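Hypothetical protein, conserved (Leishmania major, PDB 2B4W) is of unknown function but probably folds as a five-bladed beta-propeller of the kind that often handles carbohydrates. Local coordinates at residues 146-151 against 203-208; 179-184 against 229-234; 66-71 against 288-293; 268-273 against 278-283. All coordinates share one frame; numbering follows the deposited sequence.

Interaction 1: residues 146-151 against 203-208; sequences GVFSRP and VGCIGH
The Phe-148 side chain pushes the far end of its ring against the sulfur of Cys-205. Phe-148 CZ touches Cys-205 SG at 3.4 Å, and the sulfur lies 4.2 Å from the ring centroid, 45° off the ring normal. This is an oblique sulfur-aromatic contact, suited to a small, polarisable thiol. Val-203 completes the grip: its CG1 meets Phe-148 CZ at 4.0 Å, at the ring edge and near the ring plane. Phe-161, Val-192 and Leu-231 also pack on Phe-148. Here strand 145-149 of a four-stranded antiparallel sheet packs on strand 203-211 of a five-stranded one, consistent with adjoining propeller blades.

Two residues on from Phe-148, at Arg-150, the contact becomes polar. His-208 has CG held between its backbone N and carbonyl carbon (chi1 63°), and this swings the imidazole nearer to Arg-150. The guanidinium and ring planes are 70° apart, and Arg-150 NH1 stays 4.0 Å from His-208 NE2, so a water does the joining. It accepts from Arg-150 NH1 at 2.8 Å and lies 2.5 Å from His-208 NE2, in the plane of the imidazole. Arg-150 is held besides by the carbonyl of Gly-190 and by a salt bridge to Asp-134, and His-208 ND1 pairs with Asn-193. Oily and sulfur atoms thus seal one half of a buried interface, while a bound water and buried polar partners satisfy the other.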
loop_
_atom_site.group_PDB
_atom_site.type_symbol
_atom_site.label_atom_id
_atom_site.label_comp_id
_atom_site.label_asym_id
_atom_site.label_seq_id
_atom_site.Cartn_x
_atom_site.Cartn_y
_atom_site.Cartn_z
ATOM N N GLY A 146 -12.461 9.161 3.595
ATOM C CA GLY A 146 -12.717 8.249 2.501
ATOM C C GLY A 146 -12.285 6.842 2.870
ATOM O O GLY A 146 -11.197 6.627 3.423
ATOM N N VAL A 147 -13.141 5.861 2.579
ATOM C CA VAL A 147 -12.765 4.483 2.881
ATOM C C VAL A 147 -12.961 3.583 1.662
ATOM O O VAL A 147 -14.001 3.567 1.005
ATOM C CB VAL A 147 -13.533 3.897 4.084
ATOM C CG1 VAL A 147 -12.896 2.570 4.501
ATOM C CG2 VAL A 147 -13.570 4.860 5.265
ATOM N N PHE A 148 -11.909 2.817 1.387
ATOM C CA PHE A 148 -11.937 1.809 0.344
ATOM C C PHE A 148 -11.997 0.393 0.924
ATOM O O PHE A 148 -11.196 0.023 1.784
ATOM C CB PHE A 148 -10.692 1.866 -0.535
ATOM C CG PHE A 148 -10.508 3.161 -1.308
ATOM C CD1 PHE A 148 -9.833 4.248 -0.772
ATOM C CD2 PHE A 148 -11.017 3.238 -2.589
ATOM C CE1 PHE A 148 -9.661 5.421 -1.493
ATOM C CE2 PHE A 148 -10.848 4.405 -3.310
ATOM C CZ PHE A 148 -10.157 5.479 -2.774
ATOM N N SER A 149 -12.940 -0.391 0.432
ATOM C CA SER A 149 -13.096 -1.787 0.813
ATOM C C SER A 149 -12.602 -2.707 -0.283
ATOM O O SER A 149 -12.252 -2.213 -1.354
ATOM C CB SER A 149 -14.589 -2.072 1.050
ATOM O OG SER A 149 -15.277 -1.893 -0.191
ATOM N N ARG A 150 -12.559 -4.009 -0.037
ATOM C CA ARG A 150 -12.091 -4.954 -1.039
ATOM C C ARG A 150 -12.693 -6.339 -0.826
ATOM O O ARG A 150 -11.991 -7.287 -0.461
ATOM C CB ARG A 150 -10.559 -5.062 -1.046
ATOM C CG ARG A 150 -9.950 -5.216 -2.427
ATOM C CD ARG A 150 -10.307 -6.551 -3.078
ATOM N NE ARG A 150 -9.746 -7.619 -2.263
ATOM C CZ ARG A 150 -8.694 -8.379 -2.484
ATOM N NH1 ARG A 150 -7.956 -8.261 -3.580
ATOM N NH2 ARG A 150 -8.359 -9.300 -1.578
ATOM N N PRO A 151 -13.983 -6.509 -1.060
ATOM C CA PRO A 151 -14.529 -7.877 -1.026
ATOM C C PRO A 151 -13.927 -8.755 -2.118
ATOM O O PRO A 151 -13.899 -8.437 -3.299
ATOM C CB PRO A 151 -16.027 -7.671 -1.267
ATOM C CG PRO A 151 -16.149 -6.321 -1.885
ATOM C CD PRO A 151 -15.005 -5.495 -1.348
ATOM N N VAL A 203 -9.185 11.855 -5.599
ATOM C CA VAL A 203 -8.329 10.933 -4.853
ATOM C C VAL A 203 -7.418 10.129 -5.772
ATOM O O VAL A 203 -7.876 9.387 -6.628
ATOM C CB VAL A 203 -9.175 9.966 -4.005
ATOM C CG1 VAL A 203 -8.275 8.948 -3.313
ATOM C CG2 VAL A 203 -10.011 10.731 -2.984
ATOM N N GLY A 204 -6.123 10.306 -5.557
ATOM C CA GLY A 204 -5.096 9.538 -6.206
ATOM C C GLY A 204 -4.887 8.210 -5.499
ATOM O O GLY A 204 -4.457 8.164 -4.347
ATOM N N CYS A 205 -5.187 7.100 -6.177
ATOM C CA CYS A 205 -4.854 5.812 -5.586
ATOM C C CYS A 205 -3.708 5.101 -6.297
ATOM O O CYS A 205 -3.580 5.062 -7.536
ATOM C CB CYS A 205 -6.059 4.868 -5.552
ATOM S SG CYS A 205 -7.580 5.600 -4.926
ATOM N N ILE A 206 -2.867 4.498 -5.436
ATOM C CA ILE A 206 -1.828 3.575 -5.855
ATOM C C ILE A 206 -2.235 2.184 -5.414
ATOM O O ILE A 206 -2.519 1.975 -4.237
ATOM C CB ILE A 206 -0.464 3.959 -5.262
ATOM C CG1 ILE A 206 -0.011 5.361 -5.684
ATOM C CG2 ILE A 206 0.610 2.925 -5.568
ATOM C CD1 ILE A 206 0.174 5.463 -7.188
ATOM N N GLY A 207 -2.298 1.201 -6.310
ATOM C CA GLY A 207 -2.690 -0.131 -5.833
ATOM C C GLY A 207 -2.184 -1.261 -6.691
ATOM O O GLY A 207 -1.150 -1.147 -7.336
ATOM N N HIS A 208 -2.927 -2.367 -6.705
ATOM C CA HIS A 208 -2.537 -3.542 -7.464
ATOM C C HIS A 208 -3.675 -4.002 -8.376
ATOM O O HIS A 208 -4.842 -3.923 -7.982
ATOM C CB HIS A 208 -2.089 -4.673 -6.550
ATOM C CG HIS A 208 -2.990 -5.323 -5.569
ATOM N ND1 HIS A 208 -3.307 -4.793 -4.336
ATOM C CD2 HIS A 208 -3.636 -6.522 -5.614
ATOM C CE1 HIS A 208 -4.120 -5.617 -3.688
ATOM N NE2 HIS A 208 -4.339 -6.680 -4.446
HETATM O O HOH W 1 -5.280 -8.988 -3.934
#

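Interaction 2: residues 179-184 against 229-234; sequences PPLDIL and FVLDPQ
The backbones of residues 179-184 and 229-234 run in opposite senses but stay well separated, with the CA atoms of Leu-181 and Leu-231 9.1 Å apart and those of Ile-183 and Phe-229 8.9 Å apart. That spacing leaves no backbone bonding across the gap, and side chains alone fill it. Leu-181 and Leu-231 cross at about a right angle. Leu-231 CD1 sits against both methyls of its partner, 3.9 Å from Leu-181 CD1 and 4.0 Å from Leu-181 CD2, so that one methyl nestles against a branched fork. Next to them, the CD1 methyl of Ile-183 reaches Phe-229 CZ at 3.8 Å, approaching the ring obliquely. The isoleucine can do so because CG1 is turned anti to its carbonyl carbon (chi1 -51°) and the chain then extends to CD1. Branched aliphatic chains and a phenyl ring suit this place, since they can mesh without leaving any polar group in need of a partner.

Phe-161 and Ile-238 add to the same apolar layer. Where strand 223-231 ends, Asp-232 turns the chain: its OD1 accepts the amide of Gln-234 at 2.9 Å, forming an Asx turn with Pro-233 in its middle, and it also takes the amide of Ser-235. The short, weakly bonded strand 180-181 lies at the edge of one antiparallel sheet, and strand 223-231 belongs to another. Their side-chain faces pack together as adjoining blades do in a beta-propeller, which is consistent with membership of the beta-fructosidase clan.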
loop_
_atom_site.group_PDB
_atom_site.type_symbol
_atom_site.label_atom_id
_atom_site.label_comp_id
_atom_site.label_asym_id
_atom_site.label_seq_id
_atom_site.Cartn_x
_atom_site.Cartn_y
_atom_site.Cartn_z
ATOM N N PRO A 179 -20.441 0.726 -1.306
ATOM C CA PRO A 179 -20.811 0.367 -2.677
ATOM C C PRO A 179 -19.529 0.281 -3.507
ATOM O O PRO A 179 -18.564 0.963 -3.171
ATOM C CB PRO A 179 -21.667 1.518 -3.189
ATOM C CG PRO A 179 -22.005 2.313 -1.980
ATOM C CD PRO A 179 -20.859 2.108 -1.018
ATOM N N PRO A 180 -19.617 -0.564 -4.524
ATOM C CA PRO A 180 -18.503 -0.830 -5.420
ATOM C C PRO A 180 -18.222 0.325 -6.364
ATOM O O PRO A 180 -19.073 1.114 -6.748
ATOM C CB PRO A 180 -18.987 -2.036 -6.239
ATOM C CG PRO A 180 -20.474 -1.846 -6.258
ATOM C CD PRO A 180 -20.813 -1.354 -4.881
ATOM N N LEU A 181 -16.945 0.395 -6.748
ATOM C CA LEU A 181 -16.547 1.273 -7.824
ATOM C C LEU A 181 -16.228 0.330 -9.004
ATOM O O LEU A 181 -15.875 -0.816 -8.727
ATOM C CB LEU A 181 -15.352 2.145 -7.513
ATOM C CG LEU A 181 -15.386 3.070 -6.297
ATOM C CD1 LEU A 181 -13.991 3.573 -5.975
ATOM C CD2 LEU A 181 -16.319 4.239 -6.526
ATOM N N ASP A 182 -16.387 0.912 -10.163
ATOM C CA ASP A 182 -16.145 0.423 -11.492
ATOM C C ASP A 182 -14.661 0.407 -11.825
ATOM O O ASP A 182 -14.233 1.332 -12.526
ATOM C CB ASP A 182 -16.863 1.342 -12.497
ATOM C CG ASP A 182 -17.097 0.594 -13.801
ATOM O OD1 ASP A 182 -16.855 -0.636 -13.805
ATOM O OD2 ASP A 182 -17.509 1.279 -14.758
ATOM N N ILE A 183 -13.944 -0.578 -11.311
ATOM C CA ILE A 183 -12.493 -0.652 -11.441
ATOM C C ILE A 183 -12.051 -2.032 -11.927
ATOM O O ILE A 183 -11.367 -2.113 -12.947
ATOM C CB ILE A 183 -11.746 -0.337 -10.133
ATOM C CG1 ILE A 183 -12.149 0.952 -9.415
ATOM C CG2 ILE A 183 -10.237 -0.312 -10.385
ATOM C CD1 ILE A 183 -11.616 1.069 -8.004
ATOM N N LEU A 184 -12.431 -3.085 -11.214
ATOM C CA LEU A 184 -12.104 -4.459 -11.595
ATOM C C LEU A 184 -13.286 -5.146 -12.273
ATOM O O LEU A 184 -13.546 -4.907 -13.451
ATOM C CB LEU A 184 -11.687 -5.287 -10.381
ATOM C CG LEU A 184 -10.861 -4.565 -9.315
ATOM C CD1 LEU A 184 -10.888 -5.323 -7.995
ATOM C CD2 LEU A 184 -9.433 -4.367 -9.810
ATOM N N PHE A 229 -5.035 4.982 -10.394
ATOM C CA PHE A 229 -6.207 5.617 -10.942
ATOM C C PHE A 229 -6.584 6.819 -10.075
ATOM O O PHE A 229 -6.088 6.991 -8.960
ATOM C CB PHE A 229 -7.397 4.653 -11.036
ATOM C CG PHE A 229 -7.766 4.043 -9.695
ATOM C CD1 PHE A 229 -7.134 2.877 -9.284
ATOM C CD2 PHE A 229 -8.701 4.620 -8.864
ATOM C CE1 PHE A 229 -7.453 2.329 -8.057
ATOM C CE2 PHE A 229 -9.013 4.092 -7.629
ATOM C CZ PHE A 229 -8.381 2.922 -7.251
ATOM N N VAL A 230 -7.494 7.621 -10.620
ATOM C CA VAL A 230 -7.994 8.758 -9.851
ATOM C C VAL A 230 -9.501 8.571 -9.696
ATOM O O VAL A 230 -10.173 8.173 -10.644
ATOM C CB VAL A 230 -7.664 10.105 -10.500
ATOM C CG1 VAL A 230 -8.276 11.271 -9.752
ATOM C CG2 VAL A 230 -6.150 10.283 -10.565
ATOM N N LEU A 231 -9.932 8.854 -8.480
ATOM C CA LEU A 231 -11.305 8.743 -8.068
ATOM C C LEU A 231 -11.897 10.111 -7.787
ATOM O O LEU A 231 -11.289 10.904 -7.073
ATOM C CB LEU A 231 -11.433 7.913 -6.775
ATOM C CG LEU A 231 -12.786 8.132 -6.078
ATOM C CD1 LEU A 231 -13.858 7.384 -6.855
ATOM C CD2 LEU A 231 -12.754 7.704 -4.618
ATOM N N ASP A 232 -13.083 10.333 -8.336
ATOM C CA ASP A 232 -13.846 11.481 -7.858
ATOM C C ASP A 232 -14.789 11.003 -6.760
ATOM O O ASP A 232 -15.699 10.233 -7.050
ATOM C CB ASP A 232 -14.599 12.159 -8.993
ATOM C CG ASP A 232 -15.208 13.485 -8.565
ATOM O OD1 ASP A 232 -16.012 13.467 -7.610
ATOM O OD2 ASP A 232 -14.866 14.504 -9.193
ATOM N N PRO A 233 -14.563 11.465 -5.534
ATOM C CA PRO A 233 -15.229 10.887 -4.367
ATOM C C PRO A 233 -16.721 11.213 -4.387
ATOM O O PRO A 233 -17.503 10.611 -3.651
ATOM C CB PRO A 233 -14.516 11.522 -3.175
ATOM C CG PRO A 233 -13.804 12.721 -3.685
ATOM C CD PRO A 233 -13.689 12.590 -5.172
ATOM N N GLN A 234 -17.108 12.152 -5.247
ATOM C CA GLN A 234 -18.519 12.531 -5.328
ATOM C C GLN A 234 -19.245 11.869 -6.491
ATOM O O GLN A 234 -20.238 11.158 -6.321
ATOM C CB GLN A 234 -18.610 14.055 -5.440
#

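Interaction 3: residues 66-71 against 288-293; sequences TGKDEF and EGRITI
A tight beta hairpin carries this contact: the type II turn from Gly-67 to Glu-70 presents Asp-69 to Arg-290 on strand 287-293. A classic bulge, in which Thr-66 and Gly-67 both face Glu-70, adjoins the turn. Asp-69 occupies a left-handed backbone conformation (phi 55°), one that aspartate tolerates better than most residues. Arg-290 takes hold of the carboxylate side-on with two nitrogens, one to each oxygen. Arg-290 NE donates to Asp-69 OD1 at 2.7 Å, and its NH2 donates to Asp-69 OD2 at 2.9 Å, using the syn lone pair of that oxygen. Carboxylate and guanidinium are nearly coplanar, 20° apart, which lets both bonds form at once; a bend at chi3 of the arginine turns its head to fit. Lys-68 arrives from the turn as well, its CE 3.9 Å from Arg-290 NH2, and one water accepts from both Lys-68 NZ (2.6 Å) and Arg-290 NH2 (2.8 Å).

The NH1 of Arg-290 forms salt bridges with Glu-16 and Asp-278. In the mixed sheet, strand 16-23 lies between strands 70-73 and 287-293, so the salt bridge reaches across that intervening strand.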
loop_
_atom_site.group_PDB
_atom_site.type_symbol
_atom_site.label_atom_id
_atom_site.label_comp_id
_atom_site.label_asym_id
_atom_site.label_seq_id
_atom_site.Cartn_x
_atom_site.Cartn_y
_atom_site.Cartn_z
ATOM N N THR A 66 18.757 3.806 7.520
ATOM C CA THR A 66 20.100 4.087 8.011
ATOM C C THR A 66 21.094 4.238 6.855
ATOM O O THR A 66 22.299 4.203 7.134
ATOM C CB THR A 66 20.677 2.982 8.922
ATOM O OG1 THR A 66 20.963 1.897 8.034
ATOM C CG2 THR A 66 19.708 2.523 9.978
ATOM N N GLY A 67 20.607 4.404 5.642
ATOM C CA GLY A 67 21.412 4.643 4.442
ATOM C C GLY A 67 20.509 4.745 3.231
ATOM O O GLY A 67 19.308 4.494 3.349
ATOM N N LYS A 68 21.028 5.069 2.061
ATOM C CA LYS A 68 20.199 5.161 0.864
ATOM C C LYS A 68 19.606 3.797 0.550
ATOM O O LYS A 68 20.386 2.870 0.337
ATOM C CB LYS A 68 21.012 5.690 -0.324
ATOM C CG LYS A 68 20.141 6.156 -1.487
ATOM C CD LYS A 68 20.761 5.851 -2.833
ATOM C CE LYS A 68 19.997 6.450 -3.999
ATOM N NZ LYS A 68 20.793 6.479 -5.261
ATOM N N ASP A 69 18.285 3.658 0.548
ATOM C CA ASP A 69 17.579 2.388 0.331
ATOM C C ASP A 69 18.027 1.286 1.290
ATOM O O ASP A 69 17.948 0.089 1.022
ATOM C CB ASP A 69 17.714 1.967 -1.135
ATOM C CG ASP A 69 17.181 3.030 -2.079
ATOM O OD1 ASP A 69 16.041 3.518 -1.904
ATOM O OD2 ASP A 69 17.893 3.399 -3.037
ATOM N N GLU A 70 18.452 1.676 2.494
ATOM C CA GLU A 70 18.844 0.812 3.584
ATOM C C GLU A 70 18.095 1.151 4.876
ATOM O O GLU A 70 18.027 2.274 5.377
ATOM C CB GLU A 70 20.344 0.883 3.879
ATOM C CG GLU A 70 20.716 0.007 5.089
ATOM C CD GLU A 70 22.155 0.296 5.498
ATOM O OE1 GLU A 70 23.059 -0.018 4.699
ATOM O OE2 GLU A 70 22.400 0.842 6.586
ATOM N N PHE A 71 17.503 0.108 5.440
ATOM C CA PHE A 71 16.564 0.161 6.544
ATOM C C PHE A 71 16.918 -0.827 7.638
ATOM O O PHE A 71 17.085 -2.030 7.403
ATOM C CB PHE A 71 15.146 -0.091 5.981
ATOM C CG PHE A 71 14.604 1.144 5.259
ATOM C CD1 PHE A 71 13.926 2.097 5.992
ATOM C CD2 PHE A 71 14.777 1.308 3.905
ATOM C CE1 PHE A 71 13.440 3.231 5.367
ATOM C CE2 PHE A 71 14.295 2.432 3.258
ATOM C CZ PHE A 71 13.625 3.376 4.003
ATOM N N GLU A 288 11.416 -5.974 -1.274
ATOM C CA GLU A 288 10.801 -4.652 -1.399
ATOM C C GLU A 288 11.608 -3.854 -2.418
ATOM O O GLU A 288 12.823 -3.778 -2.291
ATOM C CB GLU A 288 10.720 -3.957 -0.041
ATOM C CG GLU A 288 9.899 -2.695 0.072
ATOM C CD GLU A 288 8.417 -2.777 -0.181
ATOM O OE1 GLU A 288 7.820 -3.873 -0.047
ATOM O OE2 GLU A 288 7.794 -1.720 -0.505
ATOM N N GLY A 289 10.916 -3.289 -3.409
ATOM C CA GLY A 289 11.624 -2.516 -4.403
ATOM C C GLY A 289 11.200 -1.055 -4.411
ATOM O O GLY A 289 10.156 -0.654 -3.887
ATOM N N ARG A 290 12.046 -0.241 -5.033
ATOM C CA ARG A 290 11.771 1.149 -5.342
ATOM C C ARG A 290 12.188 1.453 -6.788
ATOM O O ARG A 290 13.332 1.178 -7.164
ATOM C CB ARG A 290 12.508 2.080 -4.377
ATOM C CG ARG A 290 12.463 3.543 -4.788
ATOM C CD ARG A 290 13.307 4.430 -3.928
ATOM N NE ARG A 290 14.740 4.379 -4.141
ATOM C CZ ARG A 290 15.398 4.893 -5.176
ATOM N NH1 ARG A 290 14.809 5.524 -6.172
ATOM N NH2 ARG A 290 16.724 4.782 -5.259
ATOM N N ILE A 291 11.263 2.019 -7.552
ATOM C CA ILE A 291 11.527 2.544 -8.879
ATOM C C ILE A 291 11.073 4.014 -8.885
ATOM O O ILE A 291 10.090 4.322 -8.200
ATOM C CB ILE A 291 10.831 1.818 -10.047
ATOM C CG1 ILE A 291 9.317 1.741 -9.923
ATOM C CG2 ILE A 291 11.508 0.454 -10.253
ATOM C CD1 ILE A 291 8.528 1.076 -11.045
ATOM N N THR A 292 11.808 4.813 -9.637
ATOM C CA THR A 292 11.521 6.241 -9.841
ATOM C C THR A 292 10.849 6.355 -11.204
ATOM O O THR A 292 11.389 5.899 -12.204
ATOM C CB THR A 292 12.795 7.083 -9.722
ATOM O OG1 THR A 292 13.395 6.875 -8.430
ATOM C CG2 THR A 292 12.487 8.565 -9.830
ATOM N N ILE A 293 9.665 6.945 -11.205
ATOM C CA ILE A 293 8.725 7.051 -12.283
ATOM C C ILE A 293 8.102 8.450 -12.336
ATOM O O ILE A 293 8.208 9.224 -11.392
ATOM C CB ILE A 293 7.630 5.986 -12.120
ATOM C CG1 ILE A 293 6.819 6.076 -10.834
ATOM C CG2 ILE A 293 8.231 4.587 -12.217
ATOM C CD1 ILE A 293 5.467 5.399 -10.919
HETATM O O HOH W 2 19.039 5.232 -6.691
#

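Interaction 4: residues 268-273 against 278-283; sequences GIVMRS and DLYSGV
From CB, Arg-272 sets out toward Asp-278 and crosses the carboxylate at about a right angle. Arg-272 CG passes 3.8 Å from Asp-278 OD2, and Arg-272 CD comes within 3.5 Å of Asp-278 OD1. A bend at chi3 (56°) then brings Arg-272 NH1 back to Asp-278 OD1, to which it donates at 3.1 Å in a salt bridge. The guanidinium and carboxylate planes stand 83° apart, so a single nitrogen does the bonding here. At the tip, NH2 makes a second salt bridge, with Asp-274. Asp-278 OD1 also takes a hydrogen bond from Thr-292 and a salt bridge from Arg-290 NH1, three partners in all. A flexible arginine suits a place where two acids must be served at once.

Behind this pair the backbones zip together. Val-270 N donates to Asp-278 O at 2.7 Å and Tyr-280 N to Gly-268 O at 3.0 Å, each answered by a return bond. Tyr-280 CE1 meets Val-270 CG2 at 3.8 Å on the face that also carries Asp-278. On the other face, Ile-269 CG2 touches Leu-279 CD1, a beta-branched isoleucine against a leucine branched one carbon further out. Hydrogen-bonded pairs (Gly-268 with Tyr-280, Val-270 with Asp-278) thus alternate with a non-hydrogen-bonded one (Ile-269 with Leu-279), the ladder of an antiparallel beta hairpin; strands 264-271 and 277-283 form it.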
loop_
_atom_site.group_PDB
_atom_site.type_symbol
_atom_site.label_atom_id
_atom_site.label_comp_id
_atom_site.label_asym_id
_atom_site.label_seq_id
_atom_site.Cartn_x
_atom_site.Cartn_y
_atom_site.Cartn_z
ATOM N N GLY A 268 3.409 2.239 -1.860
ATOM C CA GLY A 268 2.916 3.598 -2.084
ATOM C C GLY A 268 3.933 4.451 -2.815
ATOM O O GLY A 268 5.054 4.022 -3.141
ATOM N N ILE A 269 3.593 5.711 -3.080
ATOM C CA ILE A 269 4.565 6.613 -3.677
ATOM C C ILE A 269 5.031 7.701 -2.711
ATOM O O ILE A 269 4.353 8.083 -1.759
ATOM C CB ILE A 269 4.020 7.340 -4.923
ATOM C CG1 ILE A 269 2.786 8.124 -4.553
ATOM C CG2 ILE A 269 3.844 6.365 -6.081
ATOM C CD1 ILE A 269 2.165 9.006 -5.628
ATOM N N VAL A 270 6.234 8.193 -2.999
ATOM C CA VAL A 270 6.775 9.335 -2.268
ATOM C C VAL A 270 7.085 10.455 -3.265
ATOM O O VAL A 270 7.792 10.211 -4.240
ATOM C CB VAL A 270 8.039 8.962 -1.485
ATOM C CG1 VAL A 270 8.662 10.179 -0.827
ATOM C CG2 VAL A 270 7.748 7.905 -0.417
HETATM N N MSE A 271 6.573 11.653 -3.037
HETATM C CA MSE A 271 6.854 12.809 -3.882
HETATM C C MSE A 271 8.317 13.209 -3.817
HETATM O O MSE A 271 8.938 13.363 -2.768
HETATM C CB MSE A 271 5.959 13.963 -3.446
HETATM C CG MSE A 271 5.397 14.915 -4.464
HETATM SE SE MSE A 271 4.679 14.093 -6.058
HETATM C CE MSE A 271 5.984 15.037 -7.114
ATOM N N ARG A 272 8.932 13.415 -4.978
ATOM C CA ARG A 272 10.331 13.838 -4.992
ATOM C C ARG A 272 10.425 15.323 -5.333
ATOM O O ARG A 272 9.468 15.841 -5.907
ATOM C CB ARG A 272 11.129 13.057 -6.034
ATOM C CG ARG A 272 11.207 11.560 -5.751
ATOM C CD ARG A 272 11.682 10.806 -6.987
ATOM N NE ARG A 272 12.954 11.330 -7.454
ATOM C CZ ARG A 272 14.178 10.883 -7.258
ATOM N NH1 ARG A 272 14.439 9.791 -6.561
ATOM N NH2 ARG A 272 15.179 11.570 -7.806
ATOM N N SER A 273 11.546 15.967 -5.014
ATOM C CA SER A 273 11.598 17.424 -5.235
ATOM C C SER A 273 11.805 17.736 -6.714
ATOM O O SER A 273 11.404 18.812 -7.182
ATOM C CB SER A 273 12.629 18.164 -4.393
ATOM O OG SER A 273 13.829 17.519 -4.046
ATOM N N ASP A 278 8.981 8.385 -6.147
ATOM C CA ASP A 278 9.497 7.052 -5.867
ATOM C C ASP A 278 8.314 6.145 -5.499
ATOM O O ASP A 278 7.584 6.392 -4.541
ATOM C CB ASP A 278 10.516 7.009 -4.740
ATOM C CG ASP A 278 11.835 7.672 -5.039
ATOM O OD1 ASP A 278 12.355 7.469 -6.161
ATOM O OD2 ASP A 278 12.357 8.361 -4.131
ATOM N N LEU A 279 8.161 5.100 -6.284
ATOM C CA LEU A 279 7.276 3.989 -6.041
ATOM C C LEU A 279 7.987 2.857 -5.298
ATOM O O LEU A 279 8.967 2.295 -5.789
ATOM C CB LEU A 279 6.765 3.483 -7.388
ATOM C CG LEU A 279 5.788 2.314 -7.358
ATOM C CD1 LEU A 279 4.556 2.675 -6.535
ATOM C CD2 LEU A 279 5.397 1.947 -8.781
ATOM N N TYR A 280 7.465 2.539 -4.134
ATOM C CA TYR A 280 7.825 1.421 -3.277
ATOM C C TYR A 280 6.818 0.300 -3.470
ATOM O O TYR A 280 5.598 0.504 -3.521
ATOM C CB TYR A 280 7.879 1.878 -1.823
ATOM C CG TYR A 280 8.991 2.866 -1.545
ATOM C CD1 TYR A 280 8.907 4.214 -1.852
ATOM C CD2 TYR A 280 10.161 2.404 -0.960
ATOM C CE1 TYR A 280 9.957 5.085 -1.580
ATOM C CE2 TYR A 280 11.198 3.258 -0.688
ATOM C CZ TYR A 280 11.099 4.599 -0.995
ATOM O OH TYR A 280 12.179 5.395 -0.701
ATOM N N SER A 281 7.368 -0.912 -3.606
ATOM C CA SER A 281 6.523 -2.057 -3.867
ATOM C C SER A 281 7.092 -3.340 -3.274
ATOM O O SER A 281 8.310 -3.486 -3.215
ATOM C CB SER A 281 6.384 -2.288 -5.372
ATOM O OG SER A 281 5.303 -3.162 -5.677
ATOM N N GLY A 282 6.166 -4.216 -2.878
ATOM C CA GLY A 282 6.575 -5.594 -2.610
ATOM C C GLY A 282 6.898 -6.214 -3.971
ATOM O O GLY A 282 6.229 -5.897 -4.952
ATOM N N VAL A 283 7.908 -7.062 -3.998
ATOM C CA VAL A 283 8.398 -7.711 -5.203
ATOM C C VAL A 283 8.418 -9.231 -5.040
ATOM O O VAL A 283 9.099 -9.737 -4.144
ATOM C CB VAL A 283 9.806 -7.174 -5.520
ATOM C CG1 VAL A 283 10.391 -7.926 -6.702
ATOM C CG2 VAL A 283 9.770 -5.670 -5.780
#

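Along the chain, interactions 1 and 2 cross, interaction 4 follows both, and interaction 3 spans them all, tying an early hairpin to a late strand. Interactions 1 and 2, with centres about 8 Å apart, meet through neighbouring strands 203-211 and 223-231 of one sheet. Interactions 3 and 4, with centres about 9 Å apart, likewise share neighbouring strands, 277-283 and 287-293, where Gly-289 pairs with Ser-281 through a probable backbone hydrogen bond. The two groups lie farther apart, about 30 Å between the centres of interactions 2 and 3, yet Ile-206 of interaction 1 packs on Ile-269 and Leu-279 of interaction 4. Early and late parts of the chain therefore join, consistent with a closed propeller.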